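Local coordinates for putative cell adhesion protein (Parabacteroides distasonis, PDB 3LIU), which probably serves as a building subunit of adhesive fimbriae, the pili by which Bacteroidetes cells are thought to attach to surfaces and to other cells, at residues F204-G210 against Y238-F244; D265-K269 against E281-Y285; N287-V292 against A304-L308. Residues are numbered along the deposited sequence.

Contact 1: residues F204-G210 against Y238-F244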
loop_
_atom_site.group_PDB
_atom_site.type_symbol
_atom_site.label_atom_id
_atom_site.label_comp_id
_atom_site.label_asym_id
_atom_site.label_seq_id
_atom_site.Cartn_x
_atom_site.Cartn_y
_atom_site.Cartn_z
ATOM N N PHE A 204 -8.828 9.748 -9.363
ATOM C CA PHE A 204 -7.736 8.851 -9.757
ATOM C C PHE A 204 -6.435 9.116 -9.025
ATOM O O PHE A 204 -6.268 10.159 -8.381
ATOM C CB PHE A 204 -7.554 8.786 -11.306
ATOM C CG PHE A 204 -6.847 9.983 -11.933
ATOM C CD1 PHE A 204 -7.505 11.168 -12.125
ATOM C CD2 PHE A 204 -5.528 9.884 -12.351
ATOM C CE1 PHE A 204 -6.881 12.259 -12.721
ATOM C CE2 PHE A 204 -4.873 10.967 -12.952
ATOM C CZ PHE A 204 -5.561 12.155 -13.158
ATOM N N ILE A 205 -5.534 8.135 -9.112
ATOM C CA ILE A 205 -4.259 8.206 -8.436
ATOM C C ILE A 205 -3.135 8.296 -9.457
ATOM O O ILE A 205 -3.207 7.628 -10.499
ATOM C CB ILE A 205 -4.020 6.937 -7.572
ATOM C CG1 ILE A 205 -5.145 6.743 -6.565
ATOM C CG2 ILE A 205 -2.609 6.988 -6.886
ATOM C CD1 ILE A 205 -5.407 7.894 -5.599
ATOM N N ALA A 206 -2.123 9.120 -9.179
ATOM C CA ALA A 206 -0.936 9.251 -10.071
ATOM C C ALA A 206 0.323 9.029 -9.240
ATOM O O ALA A 206 0.317 9.268 -8.045
ATOM C CB ALA A 206 -0.902 10.644 -10.753
ATOM N N SER A 207 1.417 8.598 -9.862
ATOM C CA SER A 207 2.645 8.296 -9.136
ATOM C C SER A 207 2.486 7.347 -7.957
ATOM O O SER A 207 3.094 7.546 -6.911
ATOM C CB SER A 207 3.369 9.576 -8.674
ATOM O OG SER A 207 3.677 10.384 -9.798
ATOM N N ALA A 208 1.719 6.273 -8.163
ATOM C CA ALA A 208 1.662 5.141 -7.231
ATOM C C ALA A 208 2.892 4.293 -7.516
ATOM O O ALA A 208 3.091 3.883 -8.665
ATOM C CB ALA A 208 0.366 4.307 -7.479
ATOM N N LYS A 209 3.738 4.053 -6.518
ATOM C CA LYS A 209 4.826 3.102 -6.723
ATOM C C LYS A 209 4.202 1.735 -6.963
ATOM O O LYS A 209 3.360 1.268 -6.191
ATOM C CB LYS A 209 5.821 3.115 -5.585
ATOM C CG LYS A 209 6.758 4.305 -5.675
ATOM C CD LYS A 209 7.948 4.232 -4.783
ATOM C CE LYS A 209 8.904 5.420 -5.039
ATOM N NZ LYS A 209 10.075 5.449 -4.142
ATOM N N GLY A 210 4.570 1.122 -8.083
ATOM C CA GLY A 210 3.968 -0.138 -8.460
ATOM C C GLY A 210 4.795 -1.327 -8.088
ATOM O O GLY A 210 4.439 -2.458 -8.419
ATOM N N TYR A 238 6.203 3.554 -11.742
ATOM C CA TYR A 238 5.094 4.332 -11.233
ATOM C C TYR A 238 3.818 3.954 -11.998
ATOM O O TYR A 238 3.853 3.766 -13.207
ATOM C CB TYR A 238 5.337 5.854 -11.385
ATOM C CG TYR A 238 6.311 6.468 -10.405
ATOM C CD1 TYR A 238 6.013 6.515 -9.049
ATOM C CD2 TYR A 238 7.499 7.069 -10.831
ATOM C CE1 TYR A 238 6.853 7.102 -8.161
ATOM C CE2 TYR A 238 8.357 7.655 -9.930
ATOM C CZ TYR A 238 8.008 7.664 -8.575
ATOM O OH TYR A 238 8.810 8.217 -7.630
ATOM N N LYS A 239 2.685 3.896 -11.292
ATOM C CA LYS A 239 1.419 3.545 -11.883
ATOM C C LYS A 239 0.409 4.675 -11.752
ATOM O O LYS A 239 0.430 5.428 -10.810
ATOM C CB LYS A 239 0.854 2.253 -11.256
ATOM C CG LYS A 239 1.809 1.073 -11.167
ATOM C CD LYS A 239 2.427 0.651 -12.518
ATOM C CE LYS A 239 3.533 -0.377 -12.344
ATOM N NZ LYS A 239 4.167 -0.773 -13.645
ATOM N N VAL A 240 -0.471 4.785 -12.737
ATOM C CA VAL A 240 -1.349 5.913 -12.867
ATOM C C VAL A 240 -2.678 5.425 -13.442
ATOM O O VAL A 240 -2.716 4.539 -14.325
ATOM C CB VAL A 240 -0.748 7.063 -13.737
ATOM C CG1 VAL A 240 -0.559 6.652 -15.244
ATOM C CG2 VAL A 240 -1.596 8.297 -13.622
ATOM N N GLY A 241 -3.768 6.024 -12.972
ATOM C CA GLY A 241 -5.117 5.534 -13.303
ATOM C C GLY A 241 -5.638 5.868 -14.695
ATOM O O GLY A 241 -6.479 5.135 -15.262
ATOM N N LEU A 242 -5.137 6.972 -15.240
ATOM C CA LEU A 242 -5.509 7.454 -16.560
ATOM C C LEU A 242 -4.288 7.953 -17.329
ATOM O O LEU A 242 -3.305 8.406 -16.720
ATOM C CB LEU A 242 -6.500 8.633 -16.417
ATOM C CG LEU A 242 -7.833 8.303 -15.757
ATOM C CD1 LEU A 242 -8.534 9.601 -15.275
ATOM C CD2 LEU A 242 -8.677 7.455 -16.691
ATOM N N LEU A 243 -4.372 7.888 -18.662
ATOM C CA LEU A 243 -3.383 8.469 -19.551
ATOM C C LEU A 243 -3.998 9.686 -20.274
ATOM O O LEU A 243 -5.193 9.760 -20.489
ATOM C CB LEU A 243 -2.870 7.449 -20.560
ATOM C CG LEU A 243 -2.245 6.173 -20.005
ATOM C CD1 LEU A 243 -1.936 5.123 -21.154
ATOM C CD2 LEU A 243 -1.001 6.542 -19.251
ATOM N N PHE A 244 -3.163 10.658 -20.615
ATOM C CA PHE A 244 -3.642 11.873 -21.265
ATOM C C PHE A 244 -2.897 12.058 -22.595
ATOM O O PHE A 244 -1.955 11.310 -22.911
ATOM C CB PHE A 244 -3.524 13.072 -20.302
ATOM C CG PHE A 244 -4.394 12.934 -19.092
ATOM C CD1 PHE A 244 -3.935 12.275 -17.955
ATOM C CD2 PHE A 244 -5.718 13.379 -19.115
ATOM C CE1 PHE A 244 -4.777 12.113 -16.838
ATOM C CE2 PHE A 244 -6.542 13.203 -18.012
ATOM C CZ PHE A 244 -6.058 12.579 -16.875
#
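The strand that ends at Ala-206 and resumes at Ala-208 runs antiparallel to Tyr-238 to Val-240: the axes of 204-206 and 238-240 approach to 5.7 Å at 156°. Phe-204 is the largest knob of its segment, and its ring drops into a hollow lined by Val-240, Leu-242 and Phe-244. Leu-242 CD1 lies over one face, 3.9 Å from the ring centroid and 20° off the normal, a CH-pi contact. Phe-204 CE2 meets Val-240 CG2 at the ring edge (4.3 Å), and the Phe-244 ring closes in obliquely, with CZ of Phe-204 3.8 Å from CE1 of Phe-244. A beta carbon at Gly-241 would be tight, 3.2 Å from Phe-204 CB. Further along, Val-240 CG2 fits against Ala-206 CB at 3.8 Å. At Ser-207 (phi/psi 52/44°) strand 193-213 is broken by a bulge or short loop, yet antiparallel pairing continues on both sides: Gly-241 N to Ile-205 O (3.0 Å) before it, and Ala-208 N to Lys-239 O (3.1 Å) with Lys-239 N to Ala-208 O (2.7 Å), a hydrogen-bonded pair, after it. In the non-hydrogen-bonded pair Lys-209/Tyr-238, the tyrosine ring lies beside Lys-209 CG (3.7 Å from Tyr-238 CE1) and Ser-207 O (3.8 Å from Tyr-238 CD1), its OH bonded to Glu-291 O. Lys-239 CG packs 3.7 Å from Gly-210 CA, where a beta carbon would collide with CE; NZ reaches Leu-236 O. Strand 193-213 also pairs with strands 268-270 and 308-319, Ile-205 and Ala-208 rest on strand 282-284 of the other sheet, and Tyr-332 of strand 326-336 touches Phe-204 and Phe-244.

Contact 2: residues D265-K269 against E281-Y285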
loop_
_atom_site.group_PDB
_atom_site.type_symbol
_atom_site.label_atom_id
_atom_site.label_comp_id
_atom_site.label_asym_id
_atom_site.label_seq_id
_atom_site.Cartn_x
_atom_site.Cartn_y
_atom_site.Cartn_z
ATOM N N ASP A 265 -5.858 0.396 -14.543
ATOM C CA ASP A 265 -7.273 0.780 -14.479
ATOM C C ASP A 265 -7.845 0.786 -13.057
ATOM O O ASP A 265 -8.812 1.503 -12.787
ATOM C CB ASP A 265 -8.145 -0.127 -15.377
ATOM C CG ASP A 265 -7.883 0.091 -16.874
ATOM O OD1 ASP A 265 -7.392 1.157 -17.248
ATOM O OD2 ASP A 265 -8.107 -0.826 -17.656
ATOM N N ALA A 266 -7.284 -0.029 -12.172
ATOM C CA ALA A 266 -7.733 -0.068 -10.771
ATOM C C ALA A 266 -7.494 1.278 -10.066
ATOM O O ALA A 266 -8.103 1.577 -9.033
ATOM C CB ALA A 266 -7.026 -1.226 -9.999
ATOM N N LEU A 267 -6.604 2.094 -10.614
ATOM C CA LEU A 267 -6.292 3.392 -10.009
ATOM C C LEU A 267 -7.114 4.583 -10.521
ATOM O O LEU A 267 -6.733 5.732 -10.294
ATOM C CB LEU A 267 -4.794 3.687 -10.167
ATOM C CG LEU A 267 -3.878 2.689 -9.453
ATOM C CD1 LEU A 267 -2.408 3.126 -9.630
ATOM C CD2 LEU A 267 -4.255 2.584 -7.959
ATOM N N ALA A 268 -8.226 4.317 -11.219
ATOM C CA ALA A 268 -9.232 5.361 -11.555
ATOM C C ALA A 268 -10.647 4.879 -11.252
ATOM O O ALA A 268 -10.957 3.676 -11.379
ATOM C CB ALA A 268 -9.115 5.785 -13.040
ATOM N N LYS A 269 -11.497 5.800 -10.821
ATOM C CA LYS A 269 -12.893 5.485 -10.587
ATOM C C LYS A 269 -13.772 6.648 -11.000
ATOM O O LYS A 269 -13.618 7.790 -10.503
ATOM C CB LYS A 269 -13.139 5.212 -9.111
ATOM C CG LYS A 269 -14.546 4.780 -8.757
ATOM C CD LYS A 269 -14.716 3.273 -8.751
ATOM C CE LYS A 269 -16.149 2.862 -8.396
ATOM N NZ LYS A 269 -17.027 2.850 -9.590
ATOM N N GLU A 281 -11.832 2.725 -2.125
ATOM C CA GLU A 281 -10.440 2.598 -1.673
ATOM C C GLU A 281 -9.522 2.188 -2.827
ATOM O O GLU A 281 -9.879 1.299 -3.596
ATOM C CB GLU A 281 -10.329 1.587 -0.550
ATOM C CG GLU A 281 -10.900 2.093 0.753
ATOM C CD GLU A 281 -10.894 1.047 1.859
ATOM O OE1 GLU A 281 -9.864 0.351 2.087
ATOM O OE2 GLU A 281 -11.931 0.937 2.518
ATOM N N PHE A 282 -8.366 2.865 -2.942
ATOM C CA PHE A 282 -7.333 2.532 -3.903
ATOM C C PHE A 282 -6.160 1.979 -3.123
ATOM O O PHE A 282 -5.769 2.568 -2.123
ATOM C CB PHE A 282 -6.839 3.805 -4.642
ATOM C CG PHE A 282 -7.898 4.467 -5.509
ATOM C CD1 PHE A 282 -8.245 3.935 -6.746
ATOM C CD2 PHE A 282 -8.570 5.592 -5.070
ATOM C CE1 PHE A 282 -9.236 4.562 -7.560
ATOM C CE2 PHE A 282 -9.548 6.201 -5.867
ATOM C CZ PHE A 282 -9.865 5.682 -7.118
ATOM N N TYR A 283 -5.552 0.910 -3.635
ATOM C CA TYR A 283 -4.435 0.266 -3.014
ATOM C C TYR A 283 -3.146 0.600 -3.751
ATOM O O TYR A 283 -3.065 0.495 -4.986
ATOM C CB TYR A 283 -4.617 -1.262 -2.990
ATOM C CG TYR A 283 -5.859 -1.776 -2.329
ATOM C CD1 TYR A 283 -6.340 -1.196 -1.138
ATOM C CD2 TYR A 283 -6.567 -2.844 -2.871
ATOM C CE1 TYR A 283 -7.512 -1.646 -0.539
ATOM C CE2 TYR A 283 -7.708 -3.326 -2.253
ATOM C CZ TYR A 283 -8.167 -2.735 -1.086
ATOM O OH TYR A 283 -9.318 -3.190 -0.482
ATOM N N VAL A 284 -2.127 0.959 -2.970
ATOM C CA VAL A 284 -0.868 1.430 -3.529
ATOM C C VAL A 284 0.229 0.887 -2.629
ATOM O O VAL A 284 -0.047 0.489 -1.478
ATOM C CB VAL A 284 -0.789 3.015 -3.588
ATOM C CG1 VAL A 284 -1.831 3.597 -4.494
ATOM C CG2 VAL A 284 -0.916 3.632 -2.201
ATOM N N TYR A 285 1.462 0.872 -3.123
ATOM C CA TYR A 285 2.611 0.527 -2.276
ATOM C C TYR A 285 3.173 1.818 -1.644
ATOM O O TYR A 285 2.754 2.954 -1.982
ATOM C CB TYR A 285 3.705 -0.232 -3.062
ATOM C CG TYR A 285 3.369 -1.652 -3.526
ATOM C CD1 TYR A 285 2.660 -2.532 -2.718
ATOM C CD2 TYR A 285 3.815 -2.124 -4.756
ATOM C CE1 TYR A 285 2.378 -3.812 -3.114
ATOM C CE2 TYR A 285 3.537 -3.454 -5.168
ATOM C CZ TYR A 285 2.821 -4.266 -4.356
ATOM O OH TYR A 285 2.479 -5.544 -4.713
#
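Glu-281 enters without touching residues 265-269; its carboxylate is engaged elsewhere, with Lys-359 and Ser-177. Phe-282 makes most of the contact. Its CB points toward the opposite segment, and the ring lies along the backbone from Ala-266 to Lys-269. At the ring edge CD1 comes within 3.3 Å of Ala-266 O; then CE1 is 3.6 Å from Leu-267 C and 3.8 Å from Ala-268 N, and CZ is 3.9 Å from Lys-269 CB. The phenyl ring thus follows the chain as it passes from the short 3-10 turn, closed by Ala-268 N to Asp-265 O at 3.3 Å, into strand 268-270. Lys-269 offers the ring its CB, while its amino end leads away to a salt bridge with Asp-275. Tyr-283 contributes backbone: its O lies 3.8 Å from Leu-267 CD2, and its side chain stays at least 6.3 Å from the other segment, resting on Leu-121. Val-284 follows with CG1 4.3 Å from the same Leu-267 CD2, a methyl that also approaches Phe-282 CB at 4.4 Å. Tyr-285 then leaves the interface, its hydroxyl bonded to Glu-119. Strand 282-284 pairs with 172-185 in one sheet and 268-270 with 193-213 in the other, so this is packing between sheets, consistent with the transthyretin-like beta-sandwich folds of the FimA family. With 211 Å² buried, the packing rests on close fit of an aromatic ring and methyl groups against side chains and backbone, without direct polar bonds; several backbone groups pair within their own sheets, as Phe-282 does with Ile-178 and Lys-269 with Val-203.

Contact 3: residues N287-V292 against A304-L308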
loop_
_atom_site.group_PDB
_atom_site.type_symbol
_atom_site.label_atom_id
_atom_site.label_comp_id
_atom_site.label_asym_id
_atom_site.label_seq_id
_atom_site.Cartn_x
_atom_site.Cartn_y
_atom_site.Cartn_z
ATOM N N ASN A 287 5.286 4.993 -0.867
ATOM C CA ASN A 287 5.998 6.044 -1.543
ATOM C C ASN A 287 6.155 7.254 -0.603
ATOM O O ASN A 287 5.174 7.940 -0.272
ATOM C CB ASN A 287 5.269 6.463 -2.804
ATOM C CG ASN A 287 6.050 7.509 -3.599
ATOM O OD1 ASN A 287 7.148 7.874 -3.205
ATOM N ND2 ASN A 287 5.462 8.026 -4.682
ATOM N N THR A 288 7.360 7.439 -0.116
ATOM C CA THR A 288 7.725 8.597 0.691
ATOM C C THR A 288 8.755 9.417 -0.017
ATOM O O THR A 288 8.893 10.601 0.253
ATOM C CB THR A 288 8.274 8.201 2.085
ATOM O OG1 THR A 288 9.538 7.547 1.943
ATOM C CG2 THR A 288 7.271 7.268 2.778
ATOM N N LYS A 289 9.503 8.806 -0.929
ATOM C CA LYS A 289 10.575 9.549 -1.604
ATOM C C LYS A 289 10.157 10.263 -2.887
ATOM O O LYS A 289 10.726 11.287 -3.214
ATOM C CB LYS A 289 11.794 8.656 -1.834
ATOM C CG LYS A 289 12.445 8.283 -0.485
ATOM C CD LYS A 289 13.485 7.213 -0.632
ATOM C CE LYS A 289 14.046 6.741 0.726
ATOM N NZ LYS A 289 15.352 6.014 0.484
ATOM N N GLY A 290 9.184 9.735 -3.618
ATOM C CA GLY A 290 8.683 10.410 -4.830
ATOM C C GLY A 290 9.773 10.781 -5.828
ATOM O O GLY A 290 9.750 11.857 -6.385
ATOM N N GLU A 291 10.733 9.890 -6.050
ATOM C CA GLU A 291 11.879 10.246 -6.911
ATOM C C GLU A 291 11.485 10.527 -8.353
ATOM O O GLU A 291 10.601 9.871 -8.912
ATOM C CB GLU A 291 12.977 9.182 -6.898
ATOM C CG GLU A 291 13.524 8.838 -5.543
ATOM C CD GLU A 291 12.812 7.602 -4.959
ATOM O OE1 GLU A 291 11.577 7.515 -5.074
ATOM O OE2 GLU A 291 13.506 6.702 -4.455
ATOM N N VAL A 292 12.140 11.533 -8.941
ATOM C CA VAL A 292 12.094 11.756 -10.391
ATOM C C VAL A 292 13.495 11.526 -10.965
ATOM O O VAL A 292 14.502 11.447 -10.242
ATOM C CB VAL A 292 11.534 13.140 -10.760
ATOM C CG1 VAL A 292 10.069 13.281 -10.243
ATOM C CG2 VAL A 292 12.497 14.279 -10.247
ATOM N N ALA A 304 5.620 16.131 -7.670
ATOM C CA ALA A 304 6.323 15.139 -8.517
ATOM C C ALA A 304 7.502 14.491 -7.776
ATOM O O ALA A 304 8.408 15.235 -7.333
ATOM C CB ALA A 304 6.860 15.834 -9.769
ATOM N N ASN A 305 7.550 13.162 -7.607
ATOM C CA ASN A 305 6.518 12.177 -7.994
ATOM C C ASN A 305 6.020 11.477 -6.737
ATOM O O ASN A 305 6.048 10.251 -6.596
ATOM C CB ASN A 305 7.039 11.130 -9.006
ATOM C CG ASN A 305 6.825 11.543 -10.486
ATOM O OD1 ASN A 305 6.276 12.621 -10.776
ATOM N ND2 ASN A 305 7.283 10.662 -11.445
ATOM N N HIS A 306 5.557 12.290 -5.803
ATOM C CA HIS A 306 4.778 11.779 -4.695
ATOM C C HIS A 306 3.456 11.321 -5.225
ATOM O O HIS A 306 2.969 11.853 -6.227
ATOM C CB HIS A 306 4.578 12.883 -3.686
ATOM C CG HIS A 306 5.820 13.196 -2.927
ATOM N ND1 HIS A 306 6.414 12.278 -2.089
ATOM C CD2 HIS A 306 6.590 14.305 -2.889
ATOM C CE1 HIS A 306 7.494 12.821 -1.556
ATOM N NE2 HIS A 306 7.631 14.041 -2.037
ATOM N N THR A 307 2.871 10.340 -4.559
ATOM C CA THR A 307 1.571 9.822 -4.957
ATOM C C THR A 307 0.506 10.897 -4.781
ATOM O O THR A 307 0.458 11.556 -3.727
ATOM C CB THR A 307 1.226 8.596 -4.119
ATOM O OG1 THR A 307 2.232 7.614 -4.339
ATOM C CG2 THR A 307 -0.118 8.012 -4.458
ATOM N N LEU A 308 -0.292 11.091 -5.841
ATOM C CA LEU A 308 -1.337 12.122 -5.876
ATOM C C LEU A 308 -2.679 11.446 -5.911
ATOM O O LEU A 308 -2.843 10.412 -6.585
ATOM C CB LEU A 308 -1.215 13.018 -7.146
ATOM C CG LEU A 308 0.143 13.653 -7.452
ATOM C CD1 LEU A 308 0.136 14.463 -8.748
ATOM C CD2 LEU A 308 0.677 14.530 -6.308
HETATM O O HOH W 1 4.546 10.112 -1.883
HETATM O O HOH W 2 10.292 13.985 -1.150
#
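Two segments with no regular structure meet here and are joined by two direct hydrogen bonds and two waters. Asn-287 is used at both ends of its amide. OD1 accepts from Gly-290 N at 2.8 Å, an Asx motif that curls its own segment, while ND2 donates to Asn-305 O at 3.0 Å (155°) and also to Ser-207 O outside the pair. The second direct bond runs the other way: Asn-305 N, which follows a cis peptide, donates to Gly-290 O at 2.8 Å and a nearly straight 171°. Gly-290 (phi/psi 53/42°) passes so close that a beta carbon would lie 2.8 Å from His-306 N; its CA sits over one face of the imidazole and 3.2 Å from Asn-305 O. One water joins three groups, donating to Asn-287 O (2.8 Å), accepting from Thr-307 N (3.2 Å) and bonding His-306 ND1 (2.9 Å). Another bridges His-306 NE2 (2.8 Å) and Lys-289 O (3.4 Å), weakly at both. Val-292 supplies the apolar side-chain contact, its CG1 4.1 Å from Ala-304 CB and 3.7 Å from Asn-305 CG. Other polar groups have partners outside the pair: Thr-288 Glu-224, Lys-289 Asp-226, Glu-291 Lys-209, and Asn-305 OD1 Lys-258 N. Both segments belong to the loop between strands 282-284 and 308-319, beside strands 193-213 and 238-240; Thr-307 OG1 bonds Ser-207 O, and residues 304-308 run into strand 308-319, where Leu-308 pairs with Ala-206.

From the N terminus, the three contacts follow one another in series, none nested or crossed. Contact 1 closes a loop of 27 residues by returning the chain to strand 193-213; contacts 2 and 3 each close a loop of 11. Contact 2 brings strand 282-284, part of the other sheet, against the neighbour of strand 193-213, and is fastened to contact 1 by the backbone hydrogen bond between Ile-205 N and Leu-267 O (2.9 Å). Contact 3 begins just past contact 2 in sequence yet touches contact 1 instead, through Lys-209 NZ to Glu-291 OE1 (2.7 Å). Residues 204-210 therefore connect a sheet-to-sheet interface with a folded loop.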